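Local structure of DNA repair protein RecN (Deinococcus radiodurans, 4ABY) at residues R39-L43 against E55-G60; G61-G67 against A362-V368; E68-G72 against K367-Q371; A314-V320 against R347-V351; T353-A359 against R395-G399. The protein is an SMC-like ATPase that may act in recombinational repair of damaged DNA, and this construct is its ATP-binding head domain. All blocks are in the same frame, centred on the assembly; numbering follows the deposited sequence.

Contact 1 (R39-L43 against E55-G60)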
# COMPACT_ATOMS: atom_id res chain seq x y z
N ARG A 39 -10.29 11.58 2.51
CA ARG A 39 -9.83 10.51 3.39
C ARG A 39 -10.97 9.63 3.89
O ARG A 39 -12.14 9.94 3.71
CB ARG A 39 -9.11 11.10 4.60
CG ARG A 39 -9.98 11.98 5.46
CD ARG A 39 -9.39 12.15 6.84
NE ARG A 39 -9.89 13.35 7.50
CZ ARG A 39 -11.01 13.39 8.23
NH1 ARG A 39 -11.73 12.29 8.40
NH2 ARG A 39 -11.39 14.53 8.79
N LEU A 40 -10.60 8.52 4.52
CA LEU A 40 -11.56 7.68 5.22
C LEU A 40 -11.94 8.38 6.53
O LEU A 40 -11.14 8.43 7.46
CB LEU A 40 -10.96 6.30 5.50
CG LEU A 40 -11.79 5.33 6.33
CD1 LEU A 40 -13.08 4.96 5.62
CD2 LEU A 40 -10.98 4.08 6.64
N SER A 41 -13.15 8.91 6.58
CA SER A 41 -13.60 9.73 7.71
C SER A 41 -14.08 8.89 8.88
O SER A 41 -13.86 9.25 10.04
CB SER A 41 -14.73 10.67 7.27
OG SER A 41 -14.34 11.48 6.17
N ARG A 42 -14.74 7.79 8.58
CA ARG A 42 -15.38 6.97 9.60
C ARG A 42 -15.31 5.49 9.23
O ARG A 42 -15.25 5.14 8.05
CB ARG A 42 -16.83 7.40 9.78
CG ARG A 42 -17.56 6.78 10.95
CD ARG A 42 -18.92 7.44 11.15
NE ARG A 42 -19.80 6.64 12.01
CZ ARG A 42 -19.86 6.76 13.33
NH1 ARG A 42 -19.09 7.65 13.96
NH2 ARG A 42 -20.69 5.99 14.03
N LEU A 43 -15.30 4.64 10.24
CA LEU A 43 -15.18 3.20 10.03
C LEU A 43 -16.06 2.48 11.02
O LEU A 43 -15.94 2.69 12.23
CB LEU A 43 -13.72 2.77 10.22
CG LEU A 43 -13.37 1.30 10.01
CD1 LEU A 43 -13.72 0.84 8.61
CD2 LEU A 43 -11.89 1.08 10.29
N GLU A 55 -17.40 1.99 16.34
CA GLU A 55 -17.61 3.14 15.48
C GLU A 55 -16.46 4.11 15.67
O GLU A 55 -16.31 4.70 16.73
CB GLU A 55 -18.95 3.81 15.78
CG GLU A 55 -20.13 2.95 15.34
CD GLU A 55 -21.45 3.44 15.89
OE1 GLU A 55 -21.44 4.07 16.97
OE2 GLU A 55 -22.49 3.17 15.24
N LEU A 56 -15.63 4.24 14.65
CA LEU A 56 -14.40 5.01 14.79
C LEU A 56 -14.37 6.21 13.87
O LEU A 56 -14.31 6.07 12.64
CB LEU A 56 -13.18 4.12 14.54
CG LEU A 56 -11.83 4.84 14.61
CD1 LEU A 56 -11.52 5.28 16.03
CD2 LEU A 56 -10.72 3.95 14.07
N GLU A 57 -14.41 7.39 14.46
CA GLU A 57 -14.19 8.62 13.72
C GLU A 57 -12.69 8.83 13.66
O GLU A 57 -12.08 9.37 14.58
CB GLU A 57 -14.84 9.80 14.44
CG GLU A 57 -15.23 10.94 13.52
CD GLU A 57 -16.70 10.92 13.17
OE1 GLU A 57 -17.53 10.98 14.11
OE2 GLU A 57 -17.03 10.84 11.96
N LEU A 58 -12.08 8.38 12.57
CA LEU A 58 -10.65 8.60 12.39
C LEU A 58 -10.43 9.44 11.15
O LEU A 58 -11.04 9.20 10.12
CB LEU A 58 -9.89 7.27 12.27
CG LEU A 58 -9.69 6.64 10.89
CD1 LEU A 58 -8.70 5.51 11.01
CD2 LEU A 58 -10.99 6.14 10.30
N GLY A 59 -9.57 10.44 11.27
CA GLY A 59 -9.24 11.26 10.12
C GLY A 59 -7.91 11.94 10.28
O GLY A 59 -7.36 11.94 11.38
N GLY A 60 -7.38 12.51 9.20
CA GLY A 60 -6.21 13.35 9.31
C GLY A 60 -5.06 12.97 8.40
O GLY A 60 -5.24 12.76 7.20
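Gly59 CA lies over one face of the Arg39 guanidinium, 3.2 Å from Arg39 NH1 and offset toward the rim of the group, while Arg39 CD packs against the backbone at Gly60. The Arg42 guanidinium is used differently: both its acidic partners come to the edge, near its plane. Arg42 NH2 faces Glu55 OE2 at 3.6 Å, with the carboxylate turned 56° from the guanidinium, and Arg42 NH1 makes a longer salt bridge of 3.7 Å with Glu57 OE1. An extended chain with CG anti to the backbone N (chi1 -171°) carries the Arg42 group along the hairpin between these two acids; Glu44 adds a third partner at Arg42 NE. Next to the arginine, Leu43 and Leu56 form an antiparallel hydrogen-bonded pair, Leu43 N to Leu56 O at 3.0 Å and Leu56 N to Leu43 O at 2.9 Å, with side chains on the sheet face away from Arg42 and Glu57. Leu58 turns its CD2 toward Leu40 CG, 4.1 Å away. Ser41 and Arg42 together face Phe105 of strand 99-105, a classic beta bulge in the 39-43 segment. Within the head domain, the leucines of this hairpin reach Leu80 of helix 69-83, Leu350 of strand 348-352 and Phe65 of strand 62-67.

Contact 2 (G61-G67 against A362-V368)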
# COMPACT_ATOMS: atom_id res chain seq x y z
N GLY A 61 -3.87 12.89 8.97
CA GLY A 61 -2.70 12.49 8.21
C GLY A 61 -2.21 11.16 8.72
O GLY A 61 -2.72 10.11 8.34
N PHE A 62 -1.22 11.21 9.60
CA PHE A 62 -0.64 10.02 10.19
C PHE A 62 -1.43 9.58 11.41
O PHE A 62 -1.42 10.25 12.45
CB PHE A 62 0.82 10.29 10.56
CG PHE A 62 1.54 9.11 11.13
CD1 PHE A 62 0.93 7.87 11.19
CD2 PHE A 62 2.82 9.24 11.62
CE1 PHE A 62 1.59 6.78 11.72
CE2 PHE A 62 3.49 8.15 12.15
CZ PHE A 62 2.87 6.92 12.20
N CYS A 63 -2.12 8.45 11.29
CA CYS A 63 -2.89 7.89 12.39
C CYS A 63 -2.19 6.67 12.95
O CYS A 63 -1.97 5.70 12.24
CB CYS A 63 -4.29 7.51 11.92
SG CYS A 63 -5.19 8.88 11.21
N ALA A 64 -1.83 6.72 14.23
CA ALA A 64 -1.14 5.60 14.86
C ALA A 64 -2.08 4.83 15.76
O ALA A 64 -2.84 5.42 16.53
CB ALA A 64 0.06 6.09 15.64
N PHE A 65 -2.03 3.51 15.67
CA PHE A 65 -2.83 2.66 16.53
C PHE A 65 -1.91 1.84 17.43
O PHE A 65 -1.04 1.10 16.95
CB PHE A 65 -3.74 1.77 15.70
CG PHE A 65 -4.80 2.54 14.97
CD1 PHE A 65 -4.47 3.33 13.88
CD2 PHE A 65 -6.13 2.51 15.38
CE1 PHE A 65 -5.45 4.05 13.20
CE2 PHE A 65 -7.10 3.23 14.71
CZ PHE A 65 -6.76 4.00 13.62
N THR A 66 -2.09 1.98 18.72
CA THR A 66 -1.26 1.34 19.69
C THR A 66 -2.12 0.68 20.72
O THR A 66 -3.29 0.68 20.61
CB THR A 66 -0.36 2.32 20.31
OG1 THR A 66 -1.11 3.19 21.11
CG2 THR A 66 0.21 3.12 19.29
N GLY A 67 -1.51 0.07 21.71
CA GLY A 67 -2.26 -0.65 22.70
C GLY A 67 -2.28 -2.11 22.40
O GLY A 67 -1.33 -2.78 22.54
N ALA A 362 2.64 10.69 15.06
CA ALA A 362 1.29 10.64 14.51
C ALA A 362 0.57 11.98 14.64
O ALA A 362 0.81 12.72 15.59
CB ALA A 362 0.49 9.54 15.18
N HIS A 363 -0.30 12.29 13.68
CA HIS A 363 -1.17 13.45 13.80
C HIS A 363 -2.31 13.11 14.74
O HIS A 363 -2.93 13.98 15.34
CB HIS A 363 -1.74 13.85 12.45
CG HIS A 363 -0.71 14.32 11.48
ND1 HIS A 363 0.07 13.46 10.75
CD2 HIS A 363 -0.34 15.57 11.12
CE1 HIS A 363 0.89 14.15 9.98
NE2 HIS A 363 0.66 15.44 10.18
N HIS A 364 -2.57 11.81 14.86
CA HIS A 364 -3.62 11.33 15.74
C HIS A 364 -3.16 10.02 16.34
O HIS A 364 -2.77 9.10 15.62
CB HIS A 364 -4.92 11.15 14.97
CG HIS A 364 -5.38 12.41 14.29
ND1 HIS A 364 -6.21 13.32 14.90
CD2 HIS A 364 -5.12 12.90 13.05
CE1 HIS A 364 -6.44 14.33 14.07
NE2 HIS A 364 -5.79 14.09 12.94
N HIS A 365 -3.18 9.94 17.66
CA HIS A 365 -2.74 8.75 18.36
C HIS A 365 -3.95 8.03 18.93
O HIS A 365 -4.59 8.51 19.87
CB HIS A 365 -1.75 9.12 19.46
CG HIS A 365 -1.09 7.94 20.12
ND1 HIS A 365 0.22 7.97 20.55
CD2 HIS A 365 -1.57 6.71 20.42
CE1 HIS A 365 0.52 6.80 21.08
NE2 HIS A 365 -0.55 6.02 21.02
N TYR A 366 -4.27 6.88 18.35
CA TYR A 366 -5.39 6.09 18.81
C TYR A 366 -4.89 4.98 19.71
O TYR A 366 -3.84 4.39 19.45
CB TYR A 366 -6.15 5.50 17.62
CG TYR A 366 -6.81 6.55 16.76
CD1 TYR A 366 -8.09 7.00 17.04
CD2 TYR A 366 -6.15 7.10 15.67
CE1 TYR A 366 -8.69 7.97 16.26
CE2 TYR A 366 -6.74 8.07 14.89
CZ TYR A 366 -8.01 8.50 15.19
OH TYR A 366 -8.61 9.46 14.41
N LYS A 367 -5.61 4.70 20.79
CA LYS A 367 -5.26 3.58 21.64
C LYS A 367 -6.33 2.50 21.57
O LYS A 367 -7.51 2.76 21.76
CB LYS A 367 -5.04 4.01 23.10
CG LYS A 367 -4.44 2.91 23.95
CD LYS A 367 -4.29 3.31 25.41
CE LYS A 367 -3.59 2.22 26.21
NZ LYS A 367 -3.47 2.55 27.65
N VAL A 368 -5.90 1.28 21.26
CA VAL A 368 -6.81 0.16 21.24
C VAL A 368 -6.80 -0.49 22.62
O VAL A 368 -5.75 -0.91 23.11
CB VAL A 368 -6.44 -0.86 20.15
CG1 VAL A 368 -7.44 -2.00 20.14
CG2 VAL A 368 -6.40 -0.19 18.79
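Phe65 and Tyr366 stack side by side across two neighbouring parallel strands in the core sheet of the P-loop NTPase fold. Their rings form an offset stack with centroids 4.8 Å apart and planes at 13°, and the offset brings Tyr366 CB over the Phe65 face. Both have CG beside the backbone N (chi1 -67° and -65°), which points the two rings the same way. Cys63 fills the step beside the tyrosine, its CB 3.9 Å from Tyr366 CE2 and its sulfur at the ring edge, while Val368 CG2 comes to the edge of Phe65. On the face carrying Ala64, His365 and Thr66 the fit is different. Ala362 CB nestles between the Phe62 ring, which it overlies, and Ala64 CB, 3.5 Å away. Helix 387-398 lies against this face, where Glu392 meets both Thr66 and His365. The backbone ladder holds the register, with Ala64 N to His364 O at 2.9 Å and Tyr366 N to Ala64 O at 2.7 Å. At its start, Phe62 O takes N-H groups from both His363 and His364, and His363 ND1 accepts from Phe62 N, which lies well out of the imidazole plane. Toward the predicted ATP site that begins at Gly67, Thr66 OG1 meets His365 NE2 at the edge of the imidazole, in its plane, at 2.9 Å.

Contact 3 (E68-G72 against K367-Q371)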
# COMPACT_ATOMS: atom_id res chain seq x y z
N GLU A 68 -3.47 -2.57 22.03
CA GLU A 68 -3.66 -3.95 21.63
C GLU A 68 -3.44 -3.92 20.14
O GLU A 68 -4.33 -3.60 19.36
CB GLU A 68 -5.08 -4.42 21.95
CG GLU A 68 -5.15 -5.65 22.84
CD GLU A 68 -4.72 -5.36 24.26
OE1 GLU A 68 -5.18 -4.35 24.83
OE2 GLU A 68 -3.92 -6.15 24.82
N THR A 69 -2.21 -4.25 19.76
CA THR A 69 -1.79 -4.22 18.36
C THR A 69 -2.46 -5.22 17.42
O THR A 69 -2.80 -4.88 16.29
CB THR A 69 -0.26 -4.40 18.25
OG1 THR A 69 0.21 -5.27 19.29
CG2 THR A 69 0.45 -3.06 18.36
N GLY A 70 -2.67 -6.44 17.90
CA GLY A 70 -3.36 -7.45 17.11
C GLY A 70 -4.77 -6.98 16.82
O GLY A 70 -5.28 -7.15 15.71
N ALA A 71 -5.40 -6.39 17.83
CA ALA A 71 -6.75 -5.84 17.68
C ALA A 71 -6.74 -4.71 16.66
O ALA A 71 -7.66 -4.58 15.85
CB ALA A 71 -7.27 -5.36 19.02
N GLY A 72 -5.69 -3.90 16.71
CA GLY A 72 -5.54 -2.78 15.80
C GLY A 72 -5.43 -3.26 14.37
O GLY A 72 -5.98 -2.65 13.45
N LYS A 367 -5.61 4.70 20.79
CA LYS A 367 -5.26 3.58 21.64
C LYS A 367 -6.33 2.50 21.57
O LYS A 367 -7.51 2.76 21.76
CB LYS A 367 -5.04 4.01 23.10
CG LYS A 367 -4.44 2.91 23.95
CD LYS A 367 -4.29 3.31 25.41
CE LYS A 367 -3.59 2.22 26.21
NZ LYS A 367 -3.47 2.55 27.65
N VAL A 368 -5.90 1.28 21.26
CA VAL A 368 -6.81 0.16 21.24
C VAL A 368 -6.80 -0.49 22.62
O VAL A 368 -5.75 -0.91 23.11
CB VAL A 368 -6.44 -0.86 20.15
CG1 VAL A 368 -7.44 -2.00 20.14
CG2 VAL A 368 -6.40 -0.19 18.79
N GLU A 369 -7.97 -0.54 23.24
CA GLU A 369 -8.10 -1.01 24.61
C GLU A 369 -9.04 -2.19 24.74
O GLU A 369 -9.64 -2.64 23.77
CB GLU A 369 -8.59 0.12 25.51
CG GLU A 369 -7.50 1.07 25.93
CD GLU A 369 -8.05 2.30 26.62
OE1 GLU A 369 -9.21 2.66 26.33
OE2 GLU A 369 -7.32 2.89 27.45
N LYS A 370 -9.17 -2.67 25.97
CA LYS A 370 -9.91 -3.89 26.24
C LYS A 370 -10.98 -3.63 27.30
O LYS A 370 -10.71 -3.00 28.32
CB LYS A 370 -8.94 -4.96 26.72
CG LYS A 370 -9.42 -6.38 26.56
CD LYS A 370 -8.25 -7.31 26.23
CE LYS A 370 -7.08 -7.09 27.17
NZ LYS A 370 -5.90 -7.92 26.79
N GLN A 371 -12.19 -4.10 27.05
CA GLN A 371 -13.26 -3.95 28.02
C GLN A 371 -14.14 -5.19 28.06
O GLN A 371 -14.33 -5.85 27.05
CB GLN A 371 -14.11 -2.73 27.69
CG GLN A 371 -13.43 -1.41 27.99
CD GLN A 371 -14.39 -0.37 28.51
OE1 GLN A 371 -15.14 0.23 27.73
NE2 GLN A 371 -14.40 -0.16 29.82
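Glu68 N donates to Val368 O at 3.0 Å, with an N-H...O angle of 149°. Around this bond the two valine branches divide the first turn of the helix: Val368 CG1 presses on Ala71 CB at 3.5 Å, and Val368 CG2 lies 4.0 Å from Gly72 CA. Beside it, the Glu68 and Lys370 side chains meet. Glu68 is bent at chi2 (71°) and Lys370 at chi2 and chi3; the two chains cross at about a right angle, and Lys370 NZ gives Glu68 OE2 a weak bond of 3.3 Å within a salt bridge. One step further out, Glu68 stands at the N-cap position of helix 69-83, and its carbonyl O receives Gly72 N at 3.0 Å. The strand is positioned by its antiparallel partner 376-383, through backbone bonds from Lys367 to Arg382 and from Glu369 to His380; Glu369 also forms a salt bridge with Arg382. Val381 touches Val368, and Ser379 touches Ala71. Gly67 to Ser74 runs from a core strand into a helix with the GxxxxGKS sequence of a P-loop (Walker A motif), and Glu68 to Gly72 belong to the predicted ATP-binding site.

Contact 4 (A314-V320 against R347-V351)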
# COMPACT_ATOMS: atom_id res chain seq x y z
N ALA A 314 2.10 8.41 -3.35
CA ALA A 314 1.04 7.42 -3.26
C ALA A 314 -0.04 7.74 -4.29
O ALA A 314 -0.19 8.89 -4.71
CB ALA A 314 0.45 7.39 -1.86
N ASP A 315 -0.80 6.72 -4.69
CA ASP A 315 -1.83 6.90 -5.71
C ASP A 315 -3.25 6.85 -5.14
O ASP A 315 -4.22 6.83 -5.89
CB ASP A 315 -1.67 5.88 -6.85
CG ASP A 315 -1.53 4.45 -6.35
OD1 ASP A 315 -0.93 4.24 -5.27
OD2 ASP A 315 -2.01 3.52 -7.04
N THR A 316 -3.35 6.86 -3.82
CA THR A 316 -4.63 6.84 -3.14
C THR A 316 -4.60 7.75 -1.92
O THR A 316 -3.55 7.94 -1.31
CB THR A 316 -5.01 5.42 -2.69
OG1 THR A 316 -4.02 4.93 -1.77
CG2 THR A 316 -5.09 4.48 -3.89
N PRO A 317 -5.76 8.32 -1.56
CA PRO A 317 -5.86 9.25 -0.42
C PRO A 317 -5.46 8.60 0.90
O PRO A 317 -4.98 9.30 1.79
CB PRO A 317 -7.36 9.61 -0.39
CG PRO A 317 -8.04 8.56 -1.21
CD PRO A 317 -7.05 8.16 -2.25
N SER A 318 -5.67 7.29 1.02
CA SER A 318 -5.36 6.57 2.25
C SER A 318 -4.46 5.38 1.96
O SER A 318 -4.65 4.68 0.97
CB SER A 318 -6.65 6.08 2.92
OG SER A 318 -7.52 7.16 3.20
N VAL A 319 -3.48 5.17 2.83
CA VAL A 319 -2.54 4.06 2.70
C VAL A 319 -2.35 3.34 4.04
O VAL A 319 -2.37 3.97 5.10
CB VAL A 319 -1.17 4.53 2.18
CG1 VAL A 319 -0.25 3.34 1.95
CG2 VAL A 319 -1.34 5.33 0.90
N VAL A 320 -2.21 2.02 3.99
CA VAL A 320 -2.04 1.23 5.20
C VAL A 320 -0.78 0.37 5.15
O VAL A 320 -0.54 -0.34 4.18
CB VAL A 320 -3.26 0.32 5.45
CG1 VAL A 320 -2.98 -0.63 6.60
CG2 VAL A 320 -4.50 1.16 5.73
N ARG A 347 -1.17 12.58 2.50
CA ARG A 347 -2.03 11.40 2.60
C ARG A 347 -2.48 11.12 4.00
O ARG A 347 -2.03 11.76 4.95
CB ARG A 347 -1.28 10.16 2.12
CG ARG A 347 -1.76 9.61 0.79
CD ARG A 347 -0.97 10.18 -0.37
NE ARG A 347 -1.76 10.16 -1.60
CZ ARG A 347 -1.39 10.80 -2.69
NH1 ARG A 347 -0.26 11.49 -2.68
NH2 ARG A 347 -2.13 10.77 -3.79
N GLN A 348 -3.41 10.18 4.12
CA GLN A 348 -3.79 9.61 5.40
C GLN A 348 -3.09 8.26 5.46
O GLN A 348 -3.39 7.37 4.66
CB GLN A 348 -5.31 9.41 5.47
CG GLN A 348 -5.82 8.85 6.79
CD GLN A 348 -7.30 8.55 6.75
OE1 GLN A 348 -7.83 8.11 5.73
NE2 GLN A 348 -7.98 8.79 7.86
N VAL A 349 -2.14 8.12 6.38
CA VAL A 349 -1.43 6.86 6.54
C VAL A 349 -1.84 6.21 7.85
O VAL A 349 -1.85 6.84 8.90
CB VAL A 349 0.11 7.04 6.46
CG1 VAL A 349 0.45 8.37 5.81
CG2 VAL A 349 0.74 6.93 7.82
N LEU A 350 -2.23 4.94 7.76
CA LEU A 350 -2.72 4.21 8.91
C LEU A 350 -1.77 3.08 9.26
O LEU A 350 -1.62 2.12 8.50
CB LEU A 350 -4.11 3.65 8.60
CG LEU A 350 -5.16 4.68 8.18
CD1 LEU A 350 -6.27 4.04 7.36
CD2 LEU A 350 -5.74 5.38 9.40
N VAL A 351 -1.12 3.18 10.41
CA VAL A 351 -0.22 2.13 10.86
C VAL A 351 -0.54 1.70 12.29
O VAL A 351 -0.98 2.50 13.12
CB VAL A 351 1.26 2.57 10.79
CG1 VAL A 351 1.49 3.44 9.57
CG2 VAL A 351 1.65 3.31 12.04
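Arg347 swings its chain back over the loop at Ala314 to Pro317 by a sharp bend at chi2 (92°), whereas Gln348 reaches Ser318 on a fully extended chain whose CG stands opposite the backbone N (chi1 -178°). The bend brings Arg347 NE to Thr316 O at 2.9 Å, although the donor sits well above the plane of that carbonyl. Ala314 backs the arginine, its CB 3.5 Å from Arg347 CD and its carbonyl carbon over one guanidinium face. In the other pair, Ser318 OG donates to Gln348 OE1 at 2.7 Å, in the plane of the amide; the same oxygen also takes Leu40 N, so two donors grip it from different parts of the chain. The strands then zip up in parallel, Gln348 N to Pro317 O and Val319 N to Gln348 O both at 2.9 Å, and Leu350 N to Val319 O at 2.8 Å. Val320 CG2 meets Leu350 CD1 at 3.8 Å on the face shared with Ser318. The pair belongs to a beta-alpha-beta unit whose connecting helix 330-343 packs on Val349. Helix 69-83 touches Val320 and Leu350 through Ile76 and Leu80, and strands 149-152 and 62-67 flank the pair in the sheet.

Contact 5 (T353-A359 against R395-G399)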
# COMPACT_ATOMS: atom_id res chain seq x y z
N THR A 353 1.39 0.18 15.54
CA THR A 353 2.78 0.15 15.96
C THR A 353 2.95 -0.13 17.45
O THR A 353 2.05 0.13 18.25
CB THR A 353 3.48 1.48 15.62
OG1 THR A 353 4.87 1.41 15.97
CG2 THR A 353 2.83 2.63 16.37
N HIS A 354 4.11 -0.68 17.82
CA HIS A 354 4.45 -0.92 19.22
C HIS A 354 5.67 -0.10 19.63
O HIS A 354 6.12 -0.17 20.77
CB HIS A 354 4.70 -2.41 19.49
CG HIS A 354 5.73 -3.02 18.59
ND1 HIS A 354 5.42 -3.53 17.35
CD2 HIS A 354 7.06 -3.22 18.77
CE1 HIS A 354 6.52 -4.01 16.79
NE2 HIS A 354 7.53 -3.83 17.63
N LEU A 355 6.17 0.70 18.70
CA LEU A 355 7.35 1.53 18.93
C LEU A 355 6.97 2.97 19.20
O LEU A 355 6.29 3.60 18.40
CB LEU A 355 8.28 1.47 17.71
CG LEU A 355 8.90 0.12 17.37
CD1 LEU A 355 9.67 0.19 16.06
CD2 LEU A 355 9.80 -0.34 18.50
N ALA A 356 7.42 3.51 20.33
CA ALA A 356 7.10 4.88 20.70
C ALA A 356 7.61 5.88 19.67
O ALA A 356 7.01 6.94 19.49
CB ALA A 356 7.65 5.20 22.07
N GLN A 357 8.70 5.54 19.00
CA GLN A 357 9.27 6.42 17.99
C GLN A 357 8.25 6.71 16.90
O GLN A 357 8.09 7.86 16.47
CB GLN A 357 10.52 5.80 17.36
CG GLN A 357 11.71 5.72 18.30
CD GLN A 357 11.62 4.56 19.26
OE1 GLN A 357 11.16 3.47 18.89
NE2 GLN A 357 12.08 4.77 20.48
N ILE A 358 7.55 5.67 16.46
CA ILE A 358 6.57 5.81 15.40
C ILE A 358 5.31 6.51 15.88
O ILE A 358 4.80 7.42 15.22
CB ILE A 358 6.23 4.45 14.78
CG1 ILE A 358 7.51 3.80 14.25
CG2 ILE A 358 5.19 4.60 13.68
CD1 ILE A 358 7.29 2.44 13.63
N ALA A 359 4.80 6.09 17.03
CA ALA A 359 3.57 6.66 17.58
C ALA A 359 3.68 8.16 17.78
O ALA A 359 2.76 8.91 17.46
CB ALA A 359 3.22 5.98 18.90
N ARG A 395 4.79 5.01 28.47
CA ARG A 395 4.48 3.58 28.69
C ARG A 395 5.06 2.69 27.60
O ARG A 395 5.43 1.55 27.88
CB ARG A 395 2.96 3.32 28.78
CG ARG A 395 2.60 1.81 28.60
CD ARG A 395 1.09 1.52 28.51
NE ARG A 395 0.59 1.35 27.14
CZ ARG A 395 1.05 0.45 26.27
NH1 ARG A 395 2.05 -0.35 26.60
NH2 ARG A 395 0.53 0.36 25.05
N MSE A 396 5.13 3.18 26.37
CA MSE A 396 5.60 2.33 25.28
C MSE A 396 7.13 2.15 25.32
O MSE A 396 7.65 1.11 24.92
CB MSE A 396 5.13 2.85 23.90
CG MSE A 396 3.62 2.84 23.70
SE MSE A 396 3.07 3.71 22.06
CE MSE A 396 3.51 2.36 20.76
N LEU A 397 7.83 3.16 25.83
CA LEU A 397 9.27 3.08 26.05
C LEU A 397 9.58 2.30 27.32
O LEU A 397 10.14 1.19 27.27
CB LEU A 397 9.85 4.49 26.18
CG LEU A 397 9.56 5.56 25.12
CD1 LEU A 397 9.61 6.96 25.67
CD2 LEU A 397 10.53 5.43 23.98
N SER A 398 9.14 2.84 28.44
CA SER A 398 9.36 2.27 29.75
C SER A 398 8.26 1.42 30.30
O SER A 398 8.33 1.00 31.42
CB SER A 398 9.55 3.39 30.73
OG SER A 398 8.66 4.42 30.42
N GLY A 399 7.19 1.18 29.58
CA GLY A 399 6.18 0.37 30.19
C GLY A 399 5.81 0.96 31.54
O GLY A 399 5.88 0.29 32.53
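Met396, deposited as selenomethionine, enters first and makes the broadest contact, meeting Ala356 and Ala359 as well as the backbone at His354. Its CB lies 3.9 Å from Ala356 CB. From there the chain runs on with CG beside the backbone N (chi1 -63°) and an extended chi2, then turns at chi3 (76°). This sets the selenium 3.9 Å from Ala359 CB, while the terminal CE rests against the backbone, 3.5 Å from His354 C and 3.7 Å from Thr353 O. The long apolar side chain thus spans the loop and the short helix 356-359 that follows it. Leu397, next in sequence, meets the start of the helix: its CD2 is 3.5 Å from Ala356 CB and 3.9 Å from Gln357 NE2. The methyl of Ala356 thus touches both Met396 and Leu397. No hydrogen bond joins the two segments. The loop keeps its shape by an ST turn, with Leu355 N donating to Thr353 OG1 at 3.1 Å. Asp325 also bonds to Thr353 OG1 and His354 N. A Thr-His pair directly after a core strand is consistent with the H-loop of ABC-type ATPases, and the side chain of His354 lies about 4 Å from that of Thr69. Leu412 of helix 403-413 covers Ala356 and Leu397, Thr66 of strand 62-67 touches Met396, and helix 330-343 packs on Leu355 and Ile358.

In the fold
Strand 62-67 lies between contacts 2 and 4. In contact 2 it pairs with strand 364-373, and on its other edge it bonds to contact 4, Gly61 O to Val349 N and Cys63 N to Val349 O both at 2.9 Å. Contacts 2 and 3 share Lys367 and Val368 and pass directly into the predicted ATP site, their centres 11 Å apart. Contact 1 adjoins the same sheet, where Leu58 CD1 is 3.4 Å from Leu350 CD2 of contact 4. Contact 5 follows at the end of the neighbouring strand 348-352: Thr353 N bonds to Phe65 O at 3.0 Å, and Thr353 O lies 3.6 Å from Thr69 CG2 of the P-loop. The centres of contacts 1 and 5 are about 23 Å apart.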